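PDB 2CSU: 457aa long hypothetical protein from Pyrococcus horikoshii, which is of uncharacterised function but combines a Rossmann-like CoA-binding domain with two domains of the succinyl-CoA ligase family. Local coordinates for residues 57-71 with 83-96. Residues are numbered along the deposited sequence; the frame is centred on the assembly and turned at random.
Sequences SVKDIPDEIDLAIIV and QCGEKGVKGVVIIT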
loop_
_atom_site.group_PDB
_atom_site.type_symbol
_atom_site.label_atom_id
_atom_site.label_comp_id
_atom_site.label_asym_id
_atom_site.label_seq_id
_atom_site.Cartn_x
_atom_site.Cartn_y
_atom_site.Cartn_z
ATOM N N SER A 57 -6.406 6.592 -45.496
ATOM C CA SER A 57 -5.367 5.579 -45.385
ATOM C C SER A 57 -4.030 6.200 -44.973
ATOM O O SER A 57 -3.755 7.370 -45.208
ATOM C CB SER A 57 -5.224 4.888 -46.742
ATOM O OG SER A 57 -3.993 4.168 -46.778
ATOM N N VAL A 58 -3.204 5.383 -44.297
ATOM C CA VAL A 58 -1.910 5.880 -43.850
ATOM C C VAL A 58 -1.013 6.261 -45.029
ATOM O O VAL A 58 0.043 6.861 -44.879
ATOM C CB VAL A 58 -1.238 4.785 -43.022
ATOM C CG1 VAL A 58 -1.034 3.538 -43.879
ATOM C CG2 VAL A 58 0.109 5.270 -42.520
ATOM N N LYS A 59 -1.449 5.854 -46.233
ATOM C CA LYS A 59 -0.655 6.146 -47.419
ATOM C C LYS A 59 -0.811 7.604 -47.862
ATOM O O LYS A 59 0.028 8.169 -48.549
ATOM C CB LYS A 59 -1.118 5.217 -48.544
ATOM C CG LYS A 59 -0.555 3.801 -48.403
ATOM C CD LYS A 59 -1.468 2.751 -49.038
ATOM C CE LYS A 59 -1.405 2.765 -50.568
ATOM N NZ LYS A 59 -1.976 1.528 -51.097
ATOM N N ASP A 60 -1.951 8.207 -47.470
ATOM C CA ASP A 60 -2.259 9.547 -47.959
ATOM C C ASP A 60 -1.580 10.650 -47.144
ATOM O O ASP A 60 -1.584 11.819 -47.504
ATOM C CB ASP A 60 -3.776 9.739 -47.921
ATOM C CG ASP A 60 -4.450 8.603 -48.678
ATOM O OD1 ASP A 60 -4.026 8.332 -49.802
ATOM O OD2 ASP A 60 -5.389 8.016 -48.148
ATOM N N ILE A 61 -1.020 10.255 -45.988
ATOM C CA ILE A 61 -0.318 11.240 -45.163
ATOM C C ILE A 61 0.937 11.800 -45.863
ATOM O O ILE A 61 1.889 11.091 -46.155
ATOM C CB ILE A 61 0.076 10.576 -43.839
ATOM C CG1 ILE A 61 -1.166 10.097 -43.089
ATOM C CG2 ILE A 61 0.795 11.596 -42.934
ATOM C CD1 ILE A 61 -0.817 9.455 -41.742
ATOM N N PRO A 62 0.893 13.119 -46.152
ATOM C CA PRO A 62 1.994 13.809 -46.831
ATOM C C PRO A 62 3.346 13.676 -46.105
ATOM O O PRO A 62 4.393 13.465 -46.706
ATOM C CB PRO A 62 1.601 15.282 -46.961
ATOM C CG PRO A 62 0.094 15.376 -46.739
ATOM C CD PRO A 62 -0.180 14.059 -45.874
ATOM N N ASP A 63 3.317 13.860 -44.773
ATOM C CA ASP A 63 4.557 13.802 -43.997
ATOM C C ASP A 63 5.046 12.358 -43.807
ATOM O O ASP A 63 4.402 11.395 -44.200
ATOM C CB ASP A 63 4.263 14.454 -42.644
ATOM C CG ASP A 63 5.500 14.450 -41.759
ATOM O OD1 ASP A 63 6.526 14.964 -42.201
ATOM O OD2 ASP A 63 5.386 14.040 -40.609
ATOM N N GLU A 64 6.254 12.220 -43.224
ATOM C CA GLU A 64 6.783 10.878 -43.001
ATOM C C GLU A 64 6.242 10.265 -41.706
ATOM O O GLU A 64 6.097 10.929 -40.688
ATOM C CB GLU A 64 8.309 10.961 -42.945
ATOM C CG GLU A 64 8.981 10.089 -44.007
ATOM C CD GLU A 64 9.138 10.886 -45.281
ATOM O OE1 GLU A 64 9.962 11.789 -45.309
ATOM O OE2 GLU A 64 8.425 10.598 -46.241
ATOM N N ILE A 65 5.903 8.966 -41.785
ATOM C CA ILE A 65 5.454 8.249 -40.601
ATOM C C ILE A 65 6.467 7.167 -40.205
ATOM O O ILE A 65 6.884 6.345 -41.009
ATOM C CB ILE A 65 4.105 7.601 -40.927
ATOM C CG1 ILE A 65 3.085 8.660 -41.356
ATOM C CG2 ILE A 65 3.549 6.869 -39.689
ATOM C CD1 ILE A 65 2.777 9.672 -40.245
ATOM N N ASP A 66 6.910 7.220 -38.932
ATOM C CA ASP A 66 7.813 6.173 -38.455
ATOM C C ASP A 66 7.175 5.306 -37.367
ATOM O O ASP A 66 7.737 4.323 -36.908
ATOM C CB ASP A 66 9.128 6.800 -37.962
ATOM C CG ASP A 66 8.866 7.809 -36.850
ATOM O OD1 ASP A 66 7.762 8.352 -36.816
ATOM O OD2 ASP A 66 9.780 8.073 -36.068
ATOM N N LEU A 67 5.965 5.717 -36.940
ATOM C CA LEU A 67 5.233 4.908 -35.965
ATOM C C LEU A 67 3.729 4.932 -36.238
ATOM O O LEU A 67 3.135 5.977 -36.458
ATOM C CB LEU A 67 5.503 5.464 -34.569
ATOM C CG LEU A 67 4.619 4.818 -33.501
ATOM C CD1 LEU A 67 4.911 3.326 -33.346
ATOM C CD2 LEU A 67 4.816 5.431 -32.115
ATOM N N ALA A 68 3.133 3.748 -36.171
ATOM C CA ALA A 68 1.698 3.632 -36.366
ATOM C C ALA A 68 1.097 2.759 -35.289
ATOM O O ALA A 68 1.709 1.787 -34.853
ATOM C CB ALA A 68 1.391 3.036 -37.742
ATOM N N ILE A 69 -0.109 3.113 -34.862
ATOM C CA ILE A 69 -0.812 2.339 -33.864
ATOM C C ILE A 69 -2.016 1.749 -34.577
ATOM O O ILE A 69 -2.855 2.485 -35.109
ATOM C CB ILE A 69 -1.326 3.202 -32.703
ATOM C CG1 ILE A 69 -0.229 4.159 -32.200
ATOM C CG2 ILE A 69 -1.854 2.290 -31.601
ATOM C CD1 ILE A 69 1.106 3.507 -31.894
ATOM N N ILE A 70 -2.100 0.425 -34.612
ATOM C CA ILE A 70 -3.214 -0.211 -35.265
ATOM C C ILE A 70 -4.240 -0.599 -34.219
ATOM O O ILE A 70 -4.003 -1.462 -33.371
ATOM C CB ILE A 70 -2.744 -1.419 -36.082
ATOM C CG1 ILE A 70 -1.771 -0.931 -37.167
ATOM C CG2 ILE A 70 -3.938 -2.131 -36.690
ATOM C CD1 ILE A 70 -1.288 -2.004 -38.155
ATOM N N VAL A 71 -5.381 0.081 -34.277
ATOM C CA VAL A 71 -6.467 -0.141 -33.341
ATOM C C VAL A 71 -7.789 -0.280 -34.080
ATOM O O VAL A 71 -8.812 0.294 -33.720
ATOM C CB VAL A 71 -6.504 1.027 -32.355
ATOM C CG1 VAL A 71 -6.902 2.314 -33.081
ATOM C CG2 VAL A 71 -7.506 0.734 -31.250
ATOM N N GLN A 83 -0.235 -1.702 -45.587
ATOM C CA GLN A 83 -0.227 -0.295 -45.960
ATOM C C GLN A 83 0.928 0.401 -45.217
ATOM O O GLN A 83 1.717 1.123 -45.822
ATOM C CB GLN A 83 -1.569 0.355 -45.616
ATOM C CG GLN A 83 -2.673 0.115 -46.675
ATOM C CD GLN A 83 -4.020 0.695 -46.266
ATOM O OE1 GLN A 83 -4.113 1.861 -45.876
ATOM N NE2 GLN A 83 -5.067 -0.112 -46.359
ATOM N N CYS A 84 1.046 0.168 -43.910
ATOM C CA CYS A 84 2.130 0.782 -43.160
ATOM C C CYS A 84 3.448 0.409 -43.837
ATOM O O CYS A 84 4.356 1.235 -43.968
ATOM C CB CYS A 84 2.131 0.298 -41.712
ATOM S SG CYS A 84 0.755 0.907 -40.715
ATOM N N GLY A 85 3.532 -0.845 -44.281
ATOM C CA GLY A 85 4.733 -1.310 -44.946
ATOM C C GLY A 85 5.108 -0.490 -46.169
ATOM O O GLY A 85 6.257 -0.061 -46.311
ATOM N N GLU A 86 4.145 -0.270 -47.058
ATOM C CA GLU A 86 4.400 0.494 -48.273
ATOM C C GLU A 86 4.732 1.949 -47.927
ATOM O O GLU A 86 5.543 2.602 -48.603
ATOM C CB GLU A 86 3.174 0.431 -49.179
ATOM C CG GLU A 86 2.577 -0.972 -49.302
ATOM C CD GLU A 86 1.302 -1.012 -50.144
ATOM O OE1 GLU A 86 0.463 -0.090 -50.015
ATOM O OE2 GLU A 86 1.132 -1.973 -50.931
ATOM N N LYS A 87 4.118 2.441 -46.855
ATOM C CA LYS A 87 4.282 3.826 -46.418
ATOM C C LYS A 87 5.674 4.085 -45.830
ATOM O O LYS A 87 6.145 5.213 -45.742
ATOM C CB LYS A 87 3.211 4.137 -45.375
ATOM C CG LYS A 87 3.358 5.548 -44.799
ATOM C CD LYS A 87 3.326 6.627 -45.885
ATOM C CE LYS A 87 3.227 8.043 -45.306
ATOM N NZ LYS A 87 3.364 9.024 -46.379
ATOM N N GLY A 88 6.318 2.995 -45.370
ATOM C CA GLY A 88 7.683 3.124 -44.862
ATOM C C GLY A 88 7.717 3.295 -43.341
ATOM O O GLY A 88 8.631 3.880 -42.768
ATOM N N VAL A 89 6.656 2.796 -42.685
ATOM C CA VAL A 89 6.607 2.882 -41.232
ATOM C C VAL A 89 7.655 1.974 -40.583
ATOM O O VAL A 89 7.895 0.851 -41.002
ATOM C CB VAL A 89 5.206 2.478 -40.778
ATOM C CG1 VAL A 89 5.165 2.365 -39.256
ATOM C CG2 VAL A 89 4.196 3.518 -41.232
ATOM N N LYS A 90 8.321 2.517 -39.547
ATOM C CA LYS A 90 9.386 1.750 -38.910
ATOM C C LYS A 90 8.845 0.778 -37.859
ATOM O O LYS A 90 9.183 -0.399 -37.826
ATOM C CB LYS A 90 10.378 2.731 -38.278
ATOM C CG LYS A 90 11.266 3.410 -39.327
ATOM C CD LYS A 90 12.053 4.593 -38.756
ATOM C CE LYS A 90 12.908 5.301 -39.815
ATOM N NZ LYS A 90 12.325 6.604 -40.131
ATOM N N GLY A 91 8.002 1.317 -36.960
ATOM C CA GLY A 91 7.466 0.483 -35.889
ATOM C C GLY A 91 5.936 0.523 -35.837
ATOM O O GLY A 91 5.294 1.515 -36.157
ATOM N N VAL A 92 5.351 -0.629 -35.449
ATOM C CA VAL A 92 3.896 -0.705 -35.345
ATOM C C VAL A 92 3.453 -1.311 -34.006
ATOM O O VAL A 92 3.929 -2.355 -33.579
ATOM C CB VAL A 92 3.378 -1.562 -36.502
ATOM C CG1 VAL A 92 1.856 -1.688 -36.415
ATOM C CG2 VAL A 92 3.753 -0.924 -37.829
ATOM N N VAL A 93 2.519 -0.628 -33.357
ATOM C CA VAL A 93 1.933 -1.124 -32.136
ATOM C C VAL A 93 0.541 -1.577 -32.549
ATOM O O VAL A 93 -0.267 -0.768 -33.038
ATOM C CB VAL A 93 1.762 -0.041 -31.058
ATOM C CG1 VAL A 93 0.955 -0.632 -29.898
ATOM C CG2 VAL A 93 3.133 0.469 -30.565
ATOM N N ILE A 94 0.274 -2.866 -32.374
ATOM C CA ILE A 94 -1.022 -3.448 -32.715
ATOM C C ILE A 94 -1.781 -3.662 -31.418
ATOM O O ILE A 94 -1.479 -4.581 -30.651
ATOM C CB ILE A 94 -0.871 -4.821 -33.443
ATOM C CG1 ILE A 94 -0.127 -4.631 -34.769
ATOM C CG2 ILE A 94 -2.256 -5.436 -33.714
ATOM C CD1 ILE A 94 0.141 -5.920 -35.508
ATOM N N ILE A 95 -2.762 -2.801 -31.176
ATOM C CA ILE A 95 -3.561 -2.879 -29.968
ATOM C C ILE A 95 -4.573 -4.000 -30.093
ATOM O O ILE A 95 -4.837 -4.726 -29.142
ATOM C CB ILE A 95 -4.308 -1.545 -29.720
ATOM C CG1 ILE A 95 -3.317 -0.473 -29.276
ATOM C CG2 ILE A 95 -5.409 -1.739 -28.693
ATOM C CD1 ILE A 95 -2.618 -0.785 -27.970
ATOM N N THR A 96 -5.116 -4.147 -31.289
ATOM C CA THR A 96 -6.123 -5.161 -31.568
ATOM C C THR A 96 -5.802 -6.594 -31.140
ATOM O O THR A 96 -4.687 -7.092 -31.318
ATOM C CB THR A 96 -6.449 -5.154 -33.052
ATOM O OG1 THR A 96 -6.722 -3.805 -33.442
ATOM C CG2 THR A 96 -7.677 -6.039 -33.350
HETATM O O HOH W 1 -4.124 3.005 -43.190
HETATM O O HOH W 2 3.114 7.694 -48.997
HETATM O O HOH W 3 6.348 8.439 -46.852
#
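Lys-87, in the last turn of helix 74-87, sends its ammonium group into the loop that precedes strand 67-70. Lys-87 NZ donates to Ile-61 O at 2.5 Å, nearly along that carbonyl's axis, and more weakly to Asp-63 O; it also donates to two waters, one bridging to Lys-59 O and the other to Glu-64 OE2. A bend at chi2 (57°) in the otherwise extended chain of Lys-87 carries its methylenes past Val-58 O and brings Lys-87 CE to 4.0 Å from Ile-65 CG1.

One helical turn earlier, Gln-83 OE1 takes a very short bond from Ser-57 OG (2.5 Å) and a second from a water that also binds Val-58 N, while its NE2 is held by Asp-79. At the exposed margin Lys-59 NZ forms a salt bridge with Glu-86 OE1 (3.1 Å).

These contacts illustrate how a beta-alpha-beta unit of a Rossmann-like domain closes: the helix ends in a Schellman motif at Gly-88, and strand 91-94 returns parallel to strand 67-70, the central strand of a five-stranded sheet. Their ladder runs from Gly-91 N to Asp-66 O through to Ile-95 N on Ile-70 O, and includes a bond of 2.7 Å from Ile-70 N to Val-93 O. Asp-66 turns its carboxylate to the backbone of Lys-9 and Gly-10.

On the face packed against helix 74-87, Cys-84 SG rests on Ala-68 CB (3.7 Å), and Ile-70 CD1 meets Val-92 CG1 at 3.6 Å. On the opposite face of the sheet, Ile-69 and Val-93 lie side by side, pointing the same way, CD1 of the isoleucine against CB of the valine.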